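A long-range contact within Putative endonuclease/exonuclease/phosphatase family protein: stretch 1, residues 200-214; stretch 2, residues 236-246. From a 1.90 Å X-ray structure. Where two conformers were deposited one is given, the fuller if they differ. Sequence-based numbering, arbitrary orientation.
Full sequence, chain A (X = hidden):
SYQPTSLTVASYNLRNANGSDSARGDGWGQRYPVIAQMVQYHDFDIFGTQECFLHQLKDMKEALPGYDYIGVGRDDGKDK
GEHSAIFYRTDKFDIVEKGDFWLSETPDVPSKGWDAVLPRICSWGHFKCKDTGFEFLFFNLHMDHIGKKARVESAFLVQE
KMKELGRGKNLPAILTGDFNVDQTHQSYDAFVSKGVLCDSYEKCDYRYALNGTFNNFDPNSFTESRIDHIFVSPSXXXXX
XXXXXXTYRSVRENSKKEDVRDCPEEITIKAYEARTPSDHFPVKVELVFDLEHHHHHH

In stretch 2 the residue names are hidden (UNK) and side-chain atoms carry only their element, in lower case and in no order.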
# COMPACT_ATOMS: atom_id res chain seq x y z
N SER A 200 2.95 10.47 14.65
CA SER A 200 3.33 10.35 13.24
C SER A 200 2.27 10.93 12.32
O SER A 200 2.57 11.41 11.24
CB SER A 200 3.54 8.88 12.85
OG SER A 200 4.65 8.29 13.51
N TYR A 201 1.01 10.82 12.72
CA TYR A 201 -0.08 11.40 11.92
C TYR A 201 0.13 12.89 11.74
O TYR A 201 -0.08 13.45 10.65
CB TYR A 201 -1.44 11.14 12.57
CG TYR A 201 -2.58 11.84 11.86
CD1 TYR A 201 -2.97 13.12 12.23
CD2 TYR A 201 -3.25 11.22 10.81
CE1 TYR A 201 -4.01 13.78 11.58
CE2 TYR A 201 -4.31 11.86 10.16
CZ TYR A 201 -4.67 13.14 10.55
OH TYR A 201 -5.70 13.78 9.90
N GLU A 202 0.55 13.55 12.82
CA GLU A 202 0.71 15.00 12.80
C GLU A 202 2.04 15.43 12.19
O GLU A 202 2.11 16.46 11.52
CB GLU A 202 0.57 15.60 14.21
CG GLU A 202 -0.78 15.35 14.87
CD GLU A 202 -1.94 16.12 14.23
OE1 GLU A 202 -1.69 17.03 13.41
OE2 GLU A 202 -3.10 15.80 14.54
N LYS A 203 3.09 14.66 12.42
CA LYS A 203 4.42 15.13 12.04
C LYS A 203 4.91 14.67 10.66
O LYS A 203 5.92 15.17 10.17
CB LYS A 203 5.45 14.76 13.12
CG LYS A 203 5.12 15.37 14.48
CD LYS A 203 4.73 16.84 14.36
CE LYS A 203 4.34 17.43 15.71
NZ LYS A 203 3.80 18.82 15.57
N CYS A 204 4.22 13.71 10.05
CA CYS A 204 4.65 13.19 8.76
C CYS A 204 4.77 14.30 7.70
O CYS A 204 4.00 15.26 7.73
CB CYS A 204 3.67 12.12 8.25
SG CYS A 204 1.97 12.70 8.01
N ASP A 205 5.73 14.17 6.79
CA ASP A 205 5.75 15.01 5.58
C ASP A 205 4.56 14.71 4.69
O ASP A 205 3.92 15.63 4.17
CB ASP A 205 7.03 14.76 4.78
CG ASP A 205 8.28 15.20 5.51
OD1 ASP A 205 8.20 16.12 6.34
OD2 ASP A 205 9.35 14.61 5.26
N TYR A 206 4.29 13.42 4.50
CA TYR A 206 3.24 12.97 3.60
C TYR A 206 2.19 12.12 4.34
O TYR A 206 2.52 11.10 4.95
CB TYR A 206 3.81 12.21 2.40
CG TYR A 206 2.76 11.98 1.33
CD1 TYR A 206 2.63 12.86 0.26
CD2 TYR A 206 1.84 10.93 1.44
CE1 TYR A 206 1.63 12.68 -0.70
CE2 TYR A 206 0.85 10.74 0.50
CZ TYR A 206 0.74 11.61 -0.57
OH TYR A 206 -0.26 11.44 -1.50
N ARG A 207 0.93 12.56 4.29
CA ARG A 207 -0.15 11.86 4.97
C ARG A 207 -1.13 11.22 3.97
O ARG A 207 -1.69 11.91 3.11
CB ARG A 207 -0.90 12.82 5.90
CG ARG A 207 -2.05 12.17 6.70
CD ARG A 207 -2.89 13.24 7.40
NE ARG A 207 -2.15 13.95 8.43
CZ ARG A 207 -2.40 15.20 8.82
NH1 ARG A 207 -3.37 15.90 8.25
NH2 ARG A 207 -1.66 15.75 9.78
N TYR A 208 -1.31 9.91 4.11
CA TYR A 208 -2.26 9.13 3.31
C TYR A 208 -3.26 8.51 4.28
O TYR A 208 -2.98 7.49 4.91
CB TYR A 208 -1.52 8.04 2.53
CG TYR A 208 -2.40 7.21 1.62
CD1 TYR A 208 -3.28 7.80 0.75
CD2 TYR A 208 -2.33 5.82 1.65
CE1 TYR A 208 -4.09 7.05 -0.08
CE2 TYR A 208 -3.13 5.05 0.81
CZ TYR A 208 -4.01 5.68 -0.05
OH TYR A 208 -4.80 4.94 -0.88
N ALA A 209 -4.42 9.13 4.42
CA ALA A 209 -5.35 8.74 5.48
C ALA A 209 -6.78 8.78 4.99
O ALA A 209 -7.48 9.76 5.21
CB ALA A 209 -5.18 9.66 6.69
N LEU A 210 -7.20 7.71 4.32
CA LEU A 210 -8.53 7.64 3.73
C LEU A 210 -9.54 7.18 4.75
O LEU A 210 -10.73 7.10 4.46
CB LEU A 210 -8.54 6.69 2.54
CG LEU A 210 -7.56 7.08 1.43
CD1 LEU A 210 -7.58 6.03 0.34
CD2 LEU A 210 -7.92 8.44 0.88
N ASN A 211 -9.05 6.88 5.96
CA ASN A 211 -9.92 6.45 7.04
C ASN A 211 -9.18 6.59 8.37
O ASN A 211 -7.95 6.81 8.39
CB ASN A 211 -10.33 4.99 6.83
CG ASN A 211 -11.78 4.73 7.20
OD1 ASN A 211 -12.24 5.17 8.25
ND2 ASN A 211 -12.52 4.02 6.33
N GLY A 212 -9.92 6.48 9.46
CA GLY A 212 -9.34 6.31 10.78
C GLY A 212 -8.92 4.86 10.94
O GLY A 212 -8.85 4.13 9.96
N THR A 213 -8.67 4.43 12.17
CA THR A 213 -8.00 3.15 12.34
C THR A 213 -8.89 1.98 12.77
O THR A 213 -8.54 0.83 12.54
CB THR A 213 -6.78 3.25 13.26
OG1 THR A 213 -7.21 3.54 14.60
CG2 THR A 213 -5.85 4.36 12.76
N PHE A 214 -10.04 2.25 13.39
CA PHE A 214 -10.97 1.17 13.72
C PHE A 214 -12.04 1.02 12.64
O PHE A 214 -12.59 2.01 12.16
CB PHE A 214 -11.63 1.44 15.08
CG PHE A 214 -12.50 0.29 15.58
CD1 PHE A 214 -11.98 -0.98 15.74
CD2 PHE A 214 -13.84 0.51 15.89
CE1 PHE A 214 -12.78 -2.02 16.20
CE2 PHE A 214 -14.64 -0.52 16.35
CZ PHE A 214 -14.11 -1.79 16.50
N UNK A 236 13.42 11.42 15.44
CA UNK A 236 13.08 10.79 14.17
C UNK A 236 12.48 11.80 13.21
O UNK A 236 11.70 12.66 13.61
c UNK A 236 12.87 6.87 16.72
c UNK A 236 13.81 6.34 14.58
c UNK A 236 13.32 7.53 14.07
c UNK A 236 12.05 9.67 14.33
c UNK A 236 13.58 6.01 15.91
c UNK A 236 12.60 8.40 14.88
c UNK A 236 12.38 8.06 16.21
N UNK A 237 12.81 11.68 11.94
CA UNK A 237 12.06 12.42 10.93
C UNK A 237 10.97 11.51 10.37
O UNK A 237 11.25 10.40 9.92
c UNK A 237 11.16 15.50 8.04
c UNK A 237 11.84 13.48 7.53
n UNK A 237 11.18 14.59 7.08
c UNK A 237 12.23 13.73 8.80
n UNK A 237 11.78 15.00 9.09
c UNK A 237 12.96 12.89 9.80
N UNK A 238 9.72 11.97 10.42
CA UNK A 238 8.61 11.14 9.98
C UNK A 238 8.33 11.49 8.51
O UNK A 238 7.84 12.58 8.22
c UNK A 238 7.64 11.05 12.33
c UNK A 238 6.22 10.44 10.34
c UNK A 238 7.35 11.34 10.84
N UNK A 239 8.67 10.58 7.61
CA UNK A 239 8.53 10.81 6.18
C UNK A 239 7.08 10.64 5.73
O UNK A 239 6.54 11.47 4.99
c UNK A 239 9.42 9.86 5.39
n UNK A 239 12.41 11.95 2.87
c UNK A 239 10.90 9.93 5.76
c UNK A 239 11.69 10.85 3.56
c UNK A 239 11.61 11.09 5.06
N UNK A 240 6.43 9.57 6.18
CA UNK A 240 5.13 9.25 5.59
C UNK A 240 4.28 8.41 6.53
O UNK A 240 4.79 7.58 7.26
c UNK A 240 5.59 6.61 0.43
n UNK A 240 5.25 7.32 -0.65
n UNK A 240 5.19 7.00 1.64
n UNK A 240 6.34 5.52 0.30
c UNK A 240 4.37 8.18 1.91
c UNK A 240 4.04 8.33 3.41
c UNK A 240 5.32 8.54 4.24
N UNK A 241 2.97 8.67 6.49
CA UNK A 241 2.00 7.97 7.31
C UNK A 241 0.94 7.46 6.34
O UNK A 241 0.49 8.19 5.45
c UNK A 241 1.39 8.94 8.32
c UNK A 241 0.20 8.05 10.38
c UNK A 241 -0.95 7.65 11.07
c UNK A 241 0.14 8.47 9.05
c UNK A 241 -2.25 8.08 9.09
c UNK A 241 -2.17 7.67 10.42
o UNK A 241 -3.31 7.27 11.07
c UNK A 241 -1.11 8.49 8.42
N UNK A 242 0.55 6.20 6.51
CA UNK A 242 -0.53 5.65 5.71
C UNK A 242 -1.42 4.73 6.53
O UNK A 242 -0.95 4.01 7.41
N UNK A 243 -2.72 4.80 6.28
CA UNK A 243 -3.65 3.79 6.74
C UNK A 243 -3.97 2.89 5.56
O UNK A 243 -4.42 3.36 4.51
c UNK A 243 -4.94 4.44 7.28
c UNK A 243 -5.96 3.39 7.63
c UNK A 243 -4.63 5.31 8.49
N UNK A 244 -3.75 1.59 5.72
CA UNK A 244 -3.91 0.66 4.60
C UNK A 244 -5.30 0.02 4.65
O UNK A 244 -5.62 -0.74 5.56
c UNK A 244 -0.29 -0.81 4.90
c UNK A 244 -1.11 1.27 3.77
c UNK A 244 -1.40 0.24 4.85
c UNK A 244 -2.80 -0.40 4.65
N UNK A 245 -6.11 0.35 3.65
CA UNK A 245 -7.52 -0.04 3.62
C UNK A 245 -7.77 -1.31 2.80
O UNK A 245 -8.92 -1.64 2.47
c UNK A 245 -8.38 1.11 3.04
c UNK A 245 -8.25 2.36 3.92
o UNK A 245 -7.95 1.44 1.71
N UNK A 246 -6.69 -2.04 2.48
CA UNK A 246 -6.77 -3.19 1.59
C UNK A 246 -7.87 -4.12 2.08
O UNK A 246 -8.01 -4.32 3.29
c UNK A 246 -5.45 -3.99 1.58
o UNK A 246 -4.17 -1.96 1.64
c UNK A 246 -4.23 -3.15 1.26
o UNK A 246 -3.28 -3.73 0.68
O HOH W 1 9.18 14.59 11.27
O HOH W 2 9.80 13.27 3.23
O HOH W 3 -5.24 5.63 3.42
O HOH W 4 -6.05 7.97 10.19

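Position 236 carries seven carbons, one followed by a six-membered ring with no heteroatom, and touches nothing on stretch 1. It is Phe236, buried.

At 237, one carbon leads to a five-membered ring of three carbons and two nitrogens, one nitrogen 2.6 Å from Asp205 OD2. This is His237: NE2 donates a hydrogen bond to that carboxylate, which lies at the ring edge, where an imidazole N-H can reach it.

Position 238 has three carbons, one carrying the other two, and points toward stretch 1, against Cys204: Val238. Its CG1 lies 3.7 Å from Cys204 CB, a compact apolar fit where the helix ends. Its backbone O accepts from Asp205 N at 3.0 Å.

At 239, four carbons in a row end in nitrogen. The CA-to-CB bond points away from stretch 1, yet one carbon lies 4.2 Å from Asp205 OD2. This is Lys239; a water that donates to that oxygen accepts a weak hydrogen bond from NZ.

Position 240 shows three carbons, a nitrogen, and a carbon bearing two more nitrogens, on the same sheet face as Tyr206: Arg240. Its CD lies 3.8 Å from Tyr206 CD2; the guanidinium is hydrogen-bonded elsewhere in the structure.

At 241, one carbon precedes a six-carbon ring bearing an oxygen. The ring face receives the edge of the Tyr201 ring, centroids 5.3 Å apart and planes at 86°, and Tyr201 CA also lies over it. This is Tyr241. Ala209 CB meets the ring edge, 4.1 Å from Tyr241 CE1. The hydroxyl suits the far end of the ring, since a water links Tyr241 OH to Asn211 O.

Position 242 has no side-chain atoms, and its CA makes a CA-H...O contact of the strand pairing, 3.2 Å from Tyr208 O: Gly242. An ideal CB here would lie 3.8 Å from Tyr208 CD2.

At 243, three carbons, one carrying two, point toward stretch 1: Val243. The short branched side chain places CG2 3.6 Å from Asn211 O and CG1 3.8 Å from Gly212 O, packing both methyls against the loop.

Position 244, four carbons forked at the second, makes no contact: Leu244.

At 245, one carbon carries an oxygen and a carbon, the latter 4.4 Å from Asn211 CB: Thr245. Its hydroxyl bonds elsewhere in the structure.

Position 246, two carbons with two oxygens on the second, is out of reach: Asp246.

The contact is a parallel strand pairing. Its ladder, Tyr206 N to Lys239 O, Tyr241 N to Tyr206 O, Tyr208 N to Tyr241 O and Val243 N to Tyr208 O, spans 2.8 to 3.0 Å. Tyr241 and Val238 extend the contact to the preceding helix, and Val243 to the following loop.

Stretch 2 (236-246) FHVKRYGVLTD
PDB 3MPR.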